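Local coordinates for ZYG-9 (Caenorhabditis elegans, PDB 2OF3), which plays a major role in organizing microtubules and spindle poles during mitosis and meiosis in one-cell embryos, at residues A[131-134]-A[135-139]; A[143-146]-A[147-150]; A[248-251]-A[252-255]. All coordinates share one frame; numbering follows the deposited sequence.

Contact 1 (A[131-134]-A[135-139]); sequences SAFV and PYLLL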
loop_
_atom_site.group_PDB
_atom_site.type_symbol
_atom_site.label_atom_id
_atom_site.label_comp_id
_atom_site.label_asym_id
_atom_site.label_seq_id
_atom_site.Cartn_x
_atom_site.Cartn_y
_atom_site.Cartn_z
ATOM N N SER A 131 -7.063 4.028 -2.894
ATOM C CA SER A 131 -7.681 2.701 -3.054
ATOM C C SER A 131 -7.179 2.024 -4.277
ATOM O O SER A 131 -7.122 0.820 -4.320
ATOM C CB SER A 131 -9.196 2.889 -3.275
ATOM O OG SER A 131 -9.769 2.660 -2.029
ATOM N N ALA A 132 -6.875 2.785 -5.313
ATOM C CA ALA A 132 -6.306 2.210 -6.563
ATOM C C ALA A 132 -4.889 1.684 -6.359
ATOM O O ALA A 132 -4.469 0.838 -7.094
ATOM C CB ALA A 132 -6.291 3.270 -7.686
ATOM N N PHE A 133 -4.131 2.191 -5.384
ATOM C CA PHE A 133 -2.716 1.813 -5.287
ATOM C C PHE A 133 -2.413 0.871 -4.113
ATOM O O PHE A 133 -1.783 -0.186 -4.290
ATOM C CB PHE A 133 -1.797 3.055 -5.197
ATOM C CG PHE A 133 -0.308 2.685 -5.084
ATOM C CD1 PHE A 133 0.319 1.918 -6.083
ATOM C CD2 PHE A 133 0.442 3.085 -4.007
ATOM C CE1 PHE A 133 1.714 1.558 -5.999
ATOM C CE2 PHE A 133 1.832 2.734 -3.911
ATOM C CZ PHE A 133 2.437 1.958 -4.894
ATOM N N VAL A 134 -2.828 1.278 -2.921
ATOM C CA VAL A 134 -2.425 0.620 -1.681
ATOM C C VAL A 134 -2.766 -0.861 -1.614
ATOM O O VAL A 134 -1.896 -1.618 -1.226
ATOM C CB VAL A 134 -2.879 1.419 -0.407
ATOM C CG1 VAL A 134 -2.514 0.619 0.938
ATOM C CG2 VAL A 134 -2.213 2.792 -0.428
ATOM N N PRO A 135 -4.008 -1.293 -1.945
ATOM C CA PRO A 135 -4.318 -2.711 -1.887
ATOM C C PRO A 135 -3.396 -3.569 -2.733
ATOM O O PRO A 135 -3.087 -4.750 -2.343
ATOM C CB PRO A 135 -5.806 -2.776 -2.338
ATOM C CG PRO A 135 -6.351 -1.480 -1.887
ATOM C CD PRO A 135 -5.215 -0.522 -2.270
ATOM N N TYR A 136 -2.908 -3.024 -3.847
ATOM C CA TYR A 136 -1.986 -3.828 -4.680
ATOM C C TYR A 136 -0.575 -3.780 -4.154
ATOM O O TYR A 136 0.139 -4.775 -4.255
ATOM C CB TYR A 136 -1.996 -3.358 -6.124
ATOM C CG TYR A 136 -3.381 -3.471 -6.675
ATOM C CD1 TYR A 136 -3.902 -4.720 -7.007
ATOM C CD2 TYR A 136 -4.192 -2.326 -6.801
ATOM C CE1 TYR A 136 -5.239 -4.854 -7.480
ATOM C CE2 TYR A 136 -5.551 -2.425 -7.267
ATOM C CZ TYR A 136 -6.028 -3.694 -7.599
ATOM O OH TYR A 136 -7.305 -3.797 -8.046
ATOM N N LEU A 137 -0.157 -2.635 -3.606
ATOM C CA LEU A 137 1.184 -2.537 -2.998
ATOM C C LEU A 137 1.293 -3.529 -1.859
ATOM O O LEU A 137 2.380 -4.124 -1.654
ATOM C CB LEU A 137 1.480 -1.131 -2.481
ATOM C CG LEU A 137 2.798 -0.943 -1.715
ATOM C CD1 LEU A 137 4.010 -0.905 -2.684
ATOM C CD2 LEU A 137 2.674 0.325 -0.943
ATOM N N LEU A 138 0.196 -3.717 -1.119
ATOM C CA LEU A 138 0.188 -4.670 -0.003
ATOM C C LEU A 138 0.374 -6.128 -0.413
ATOM O O LEU A 138 0.868 -6.946 0.392
ATOM C CB LEU A 138 -1.048 -4.469 0.905
ATOM C CG LEU A 138 -1.099 -3.134 1.620
ATOM C CD1 LEU A 138 -2.390 -3.060 2.398
ATOM C CD2 LEU A 138 0.096 -2.911 2.526
ATOM N N LEU A 139 0.056 -6.473 -1.655
ATOM C CA LEU A 139 0.397 -7.786 -2.161
ATOM C C LEU A 139 1.918 -8.076 -2.087
ATOM O O LEU A 139 2.339 -9.216 -1.832
ATOM C CB LEU A 139 -0.078 -7.977 -3.613
ATOM C CG LEU A 139 -1.596 -7.915 -3.868
ATOM C CD1 LEU A 139 -1.907 -7.965 -5.416
ATOM C CD2 LEU A 139 -2.343 -9.026 -3.083
#

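Contact 2 (A[143-146]-A[147-150]); sequences EAKD and NMRT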
loop_
_atom_site.group_PDB
_atom_site.type_symbol
_atom_site.label_atom_id
_atom_site.label_comp_id
_atom_site.label_asym_id
_atom_site.label_seq_id
_atom_site.Cartn_x
_atom_site.Cartn_y
_atom_site.Cartn_z
ATOM N N GLU A 143 6.381 -10.643 -0.594
ATOM C CA GLU A 143 7.558 -10.996 -1.381
ATOM C C GLU A 143 8.511 -11.905 -0.530
ATOM O O GLU A 143 8.650 -11.702 0.671
ATOM C CB GLU A 143 8.286 -9.732 -1.867
ATOM C CG GLU A 143 7.629 -9.094 -3.105
ATOM C CD GLU A 143 7.746 -10.002 -4.288
ATOM O OE1 GLU A 143 8.851 -10.533 -4.469
ATOM O OE2 GLU A 143 6.755 -10.234 -5.019
ATOM N N ALA A 144 9.148 -12.884 -1.176
ATOM C CA ALA A 144 9.929 -13.892 -0.479
ATOM C C ALA A 144 11.276 -13.357 -0.013
ATOM O O ALA A 144 11.838 -13.876 0.958
ATOM C CB ALA A 144 10.090 -15.122 -1.350
ATOM N N LYS A 145 11.769 -12.303 -0.673
ATOM C CA LYS A 145 13.050 -11.701 -0.320
ATOM C C LYS A 145 12.901 -10.609 0.703
ATOM O O LYS A 145 12.073 -9.693 0.565
ATOM C CB LYS A 145 13.741 -11.148 -1.565
ATOM C CG LYS A 145 14.533 -12.196 -2.327
ATOM C CD LYS A 145 15.074 -11.613 -3.637
ATOM C CE LYS A 145 16.214 -10.595 -3.398
ATOM N NZ LYS A 145 15.728 -9.150 -3.474
ATOM N N ASP A 146 13.729 -10.677 1.733
ATOM C CA ASP A 146 13.661 -9.717 2.836
ATOM C C ASP A 146 13.898 -8.228 2.446
ATOM O O ASP A 146 13.249 -7.303 2.988
ATOM C CB ASP A 146 14.648 -10.164 3.902
ATOM C CG ASP A 146 14.710 -9.236 5.027
ATOM O OD1 ASP A 146 13.845 -9.346 5.905
ATOM O OD2 ASP A 146 15.612 -8.377 5.014
ATOM N N ASN A 147 14.826 -8.004 1.524
ATOM C CA ASN A 147 15.098 -6.652 1.024
ATOM C C ASN A 147 13.915 -6.077 0.237
ATOM O O ASN A 147 13.694 -4.876 0.250
ATOM C CB ASN A 147 16.382 -6.632 0.165
ATOM C CG ASN A 147 17.584 -6.086 0.920
ATOM O OD1 ASN A 147 17.448 -5.220 1.801
ATOM N ND2 ASN A 147 18.773 -6.573 0.568
ATOM N N MET A 148 13.178 -6.947 -0.446
ATOM C CA MET A 148 12.008 -6.544 -1.176
ATOM C C MET A 148 10.866 -6.149 -0.222
ATOM O O MET A 148 10.217 -5.101 -0.437
ATOM C CB MET A 148 11.614 -7.569 -2.212
ATOM C CG MET A 148 12.634 -7.526 -3.389
ATOM S SD MET A 148 12.262 -6.146 -4.527
ATOM C CE MET A 148 11.017 -7.074 -5.310
ATOM N N ARG A 149 10.666 -6.926 0.845
ATOM C CA ARG A 149 9.687 -6.563 1.876
ATOM C C ARG A 149 10.065 -5.263 2.528
ATOM O O ARG A 149 9.208 -4.488 2.877
ATOM C CB ARG A 149 9.539 -7.663 2.935
ATOM C CG ARG A 149 8.974 -8.939 2.383
ATOM C CD ARG A 149 8.617 -9.925 3.479
ATOM N NE ARG A 149 9.781 -10.368 4.264
ATOM C CZ ARG A 149 10.564 -11.409 3.976
ATOM N NH1 ARG A 149 10.400 -12.168 2.866
ATOM N NH2 ARG A 149 11.558 -11.678 4.807
ATOM N N THR A 150 11.357 -5.002 2.696
ATOM C CA THR A 150 11.796 -3.761 3.282
ATOM C C THR A 150 11.469 -2.527 2.436
ATOM O O THR A 150 11.097 -1.469 2.950
ATOM C CB THR A 150 13.323 -3.842 3.555
ATOM O OG1 THR A 150 13.503 -4.841 4.562
ATOM C CG2 THR A 150 13.877 -2.504 4.053
HETATM O O HOH W 1 16.445 -5.572 4.094
#

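Contact 3 (A[248-251]-A[252-255]); sequences RMAD and KDKS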
loop_
_atom_site.group_PDB
_atom_site.type_symbol
_atom_site.label_atom_id
_atom_site.label_comp_id
_atom_site.label_asym_id
_atom_site.label_seq_id
_atom_site.Cartn_x
_atom_site.Cartn_y
_atom_site.Cartn_z
ATOM N N ARG A 248 -14.226 -13.256 22.727
ATOM C CA ARG A 248 -13.847 -14.623 23.170
ATOM C C ARG A 248 -12.644 -15.115 22.415
ATOM O O ARG A 248 -12.660 -15.084 21.197
ATOM C CB ARG A 248 -15.001 -15.621 22.918
ATOM C CG ARG A 248 -14.729 -17.104 23.395
ATOM C CD ARG A 248 -16.046 -17.839 23.841
ATOM N NE ARG A 248 -17.214 -17.254 23.147
ATOM C CZ ARG A 248 -18.026 -16.314 23.657
ATOM N NH1 ARG A 248 -17.843 -15.851 24.905
ATOM N NH2 ARG A 248 -19.035 -15.836 22.915
ATOM N N MET A 249 -11.614 -15.563 23.134
ATOM C CA MET A 249 -10.389 -16.096 22.510
ATOM C C MET A 249 -10.207 -17.498 23.027
ATOM O O MET A 249 -10.588 -17.778 24.159
ATOM C CB MET A 249 -9.148 -15.264 22.898
ATOM C CG MET A 249 -9.101 -13.813 22.355
ATOM S SD MET A 249 -7.588 -13.037 22.834
ATOM C CE MET A 249 -8.207 -11.636 23.561
ATOM N N ALA A 250 -9.606 -18.381 22.234
ATOM C CA ALA A 250 -9.212 -19.678 22.764
ATOM C C ALA A 250 -8.379 -19.465 24.025
ATOM O O ALA A 250 -7.537 -18.551 24.061
ATOM C CB ALA A 250 -8.427 -20.463 21.723
ATOM N N ASP A 251 -8.605 -20.287 25.063
ATOM C CA ASP A 251 -7.901 -20.113 26.353
ATOM C C ASP A 251 -6.387 -20.099 26.183
ATOM O O ASP A 251 -5.671 -19.351 26.872
ATOM C CB ASP A 251 -8.256 -21.225 27.343
ATOM C CG ASP A 251 -9.506 -20.920 28.156
ATOM O OD1 ASP A 251 -10.053 -19.780 28.041
ATOM O OD2 ASP A 251 -9.939 -21.830 28.925
ATOM N N LYS A 252 -5.886 -20.952 25.301
ATOM C CA LYS A 252 -4.450 -21.040 25.159
ATOM C C LYS A 252 -3.869 -19.845 24.403
ATOM O O LYS A 252 -2.748 -19.471 24.666
ATOM C CB LYS A 252 -4.020 -22.376 24.546
ATOM C CG LYS A 252 -3.562 -23.416 25.631
ATOM C CD LYS A 252 -4.594 -24.523 25.849
ATOM C CE LYS A 252 -4.784 -24.813 27.345
ATOM N NZ LYS A 252 -3.698 -25.690 27.927
ATOM N N ASP A 253 -4.636 -19.250 23.496
ATOM C CA ASP A 253 -4.246 -18.014 22.795
ATOM C C ASP A 253 -4.186 -16.876 23.807
ATOM O O ASP A 253 -3.232 -16.113 23.850
ATOM C CB ASP A 253 -5.257 -17.667 21.690
ATOM C CG ASP A 253 -5.126 -18.567 20.430
ATOM O OD1 ASP A 253 -4.224 -19.429 20.382
ATOM O OD2 ASP A 253 -5.928 -18.405 19.480
ATOM N N LYS A 254 -5.189 -16.786 24.662
ATOM C CA LYS A 254 -5.243 -15.744 25.649
ATOM C C LYS A 254 -4.042 -15.811 26.597
ATOM O O LYS A 254 -3.498 -14.757 26.921
ATOM C CB LYS A 254 -6.605 -15.764 26.376
ATOM C CG LYS A 254 -6.773 -14.633 27.350
ATOM C CD LYS A 254 -8.173 -14.432 27.932
ATOM C CE LYS A 254 -8.085 -13.276 28.961
ATOM N NZ LYS A 254 -9.414 -12.858 29.508
ATOM N N SER A 255 -3.603 -17.018 27.018
ATOM C CA SER A 255 -2.408 -17.152 27.897
ATOM C C SER A 255 -1.132 -16.667 27.273
ATOM O O SER A 255 -0.282 -16.093 27.977
ATOM C CB SER A 255 -2.118 -18.586 28.327
ATOM O OG SER A 255 -3.309 -19.294 28.482
#

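Contact 1 (A[131-134]-A[135-139])
The carbonyls of F133 and V134 accept from L137 N and L138 N as the backbone of helix 127-139 runs through a proline kink, with F133 O to L137 N at 3.0 Å and V134 O to L138 N at 3.0 Å. This is a proline-kinked helix in the interior of the TOG domain, an all-helical solenoid of HEAT-type repeats. P135 has no N-H to return to S131 O, and its ring occupies the space where that bond would lie: P135 CD stands 3.1 Å from S131 O. Y136 N makes only a weak, bent bond to F133 O (129° at the hydrogen), one residue short of the normal helical acceptor, and regular bonding resumes at L137. Apolar side chains suit the rest of this buried turn. F133 holds its ring anti to the backbone N (chi1 180°), which carries it forward along the helix until L137 CB lies over one face in a CH-pi contact, 4.3 Å from the ring centroid. The two methyls of L137 fork at the ring's far end, CD1 near CZ and CD2 near CE2. V134 and L138 run alongside one another, V134 CG1 meeting L138 CD1 at 4.0 Å. Helix 146-163 packs on V134 and L137, helix 165-174 on V134, P135 and L138, and helix 85-95 on A132, F133 and Y136. The long Y136 reaches beyond its own helix, where its OH is hydrogen-bonded to F28 O. With Y136 N displaced, A132 O is a buried carbonyl with no hydrogen-bond partner in the model; it lies in the plane of the Y136 ring, at its edge, A132 O being 3.2 Å from Y136 CD2.

Contact 2 (A[143-146]-A[147-150])
N147 follows D146 in the first turn of helix 146-163, where K145 sits at the N-cap position and contributes its carbonyl. Polar residues suit this solvent-facing start, and the acid D146 probably interacts favourably with the positive end of the helix dipole. One water donates to both D146 OD2 and T150 OG1; its additional, very short link to N147 is doubtful, because that side chain has two conformers. M148 turns inward instead. Its CB lies 4.0 Å from E143 CB, while K145 crosses it obliquely and brings NZ to 3.5 Å from M148 CG. R149 N bonds to K145 O at 3.1 Å, the first regular helical bond here. Bent at chi3 (-63°), the R149 side chain folds back toward the incoming loop: NH1 donates to E143 O at 2.8 Å, in the guanidinium plane and onto a carbonyl lone pair, and more weakly to A144 O. D146 CA lies over one guanidinium face, toward the rim, and D146 OD1 forms a long salt bridge with R149 NH2 at 3.4 Å, the carboxylate and guanidinium planes 74° apart. T150 then grips D146 O twice, through OG1 at 2.9 Å and N at 3.0 Å, from opposite faces of the carbonyl plane. Between its neighbours, the turn presses M148 and E143 against helix 101-120, while A144 and R149 touch helix 181-198.

Contact 3 (A[248-251]-A[252-255])
M249 and K254 meet through their first side-chain carbons, M249 CB lying 4.3 Å from K254 CB, where an extended loop enters the last helix of this helical TOG fragment, 251-264. The flexible, apolar M249 suits a partly covered place: it also packs back on M242 and W243 of helix 241-246, bridging the two helices. A250 occupies the N-cap position, but its methyl cannot accept a hydrogen bond from the N-H groups of the first turn. It serves through its backbone instead, A250 O accepting from K254 N at 3.0 Å in a nearly straight bond (164° at the hydrogen). The small methyl lets the D253 carboxylate lie alongside, D253 OD2 3.9 Å from A250 CB. D251 begins the helix, and D253 lies in the same turn; two acids here probably interact favourably with the helix dipole. From the same turn K254, with CG anti to the backbone N (chi1 -176°) and the chain extended beyond, reaches out to a cation-pi contact with W243, so one lysine serves the loop with its base and the preceding helix with its tip. The D251 carbonyl takes two bonds from a single serine, a residue short enough to fold back onto its own helix: S255 N at 3.1 Å and S255 OG at 2.9 Å approach D251 O from opposite faces of its plane.

How the contacts relate
Contact 1 belongs to the core, its centre about 4 Å from that of the chain, whereas contacts 2 and 3 are surface helix starts. Contact 1 lies on helix 127-139, and contact 2 spans the loop that follows and the start of the next helix, 146-163, with centres about 16 Å apart; contact 3 is remote, about 32 Å from either between centres. The buried helix interior relies on aromatic and aliphatic packing and tolerates a proline break. Both helix starts share a backbone carbonyl gripped twice by a hydroxyl residue four positions on. In 143-146 an arginine bonds to the loop carbonyls; in 248-251 M249 packs on the preceding helix.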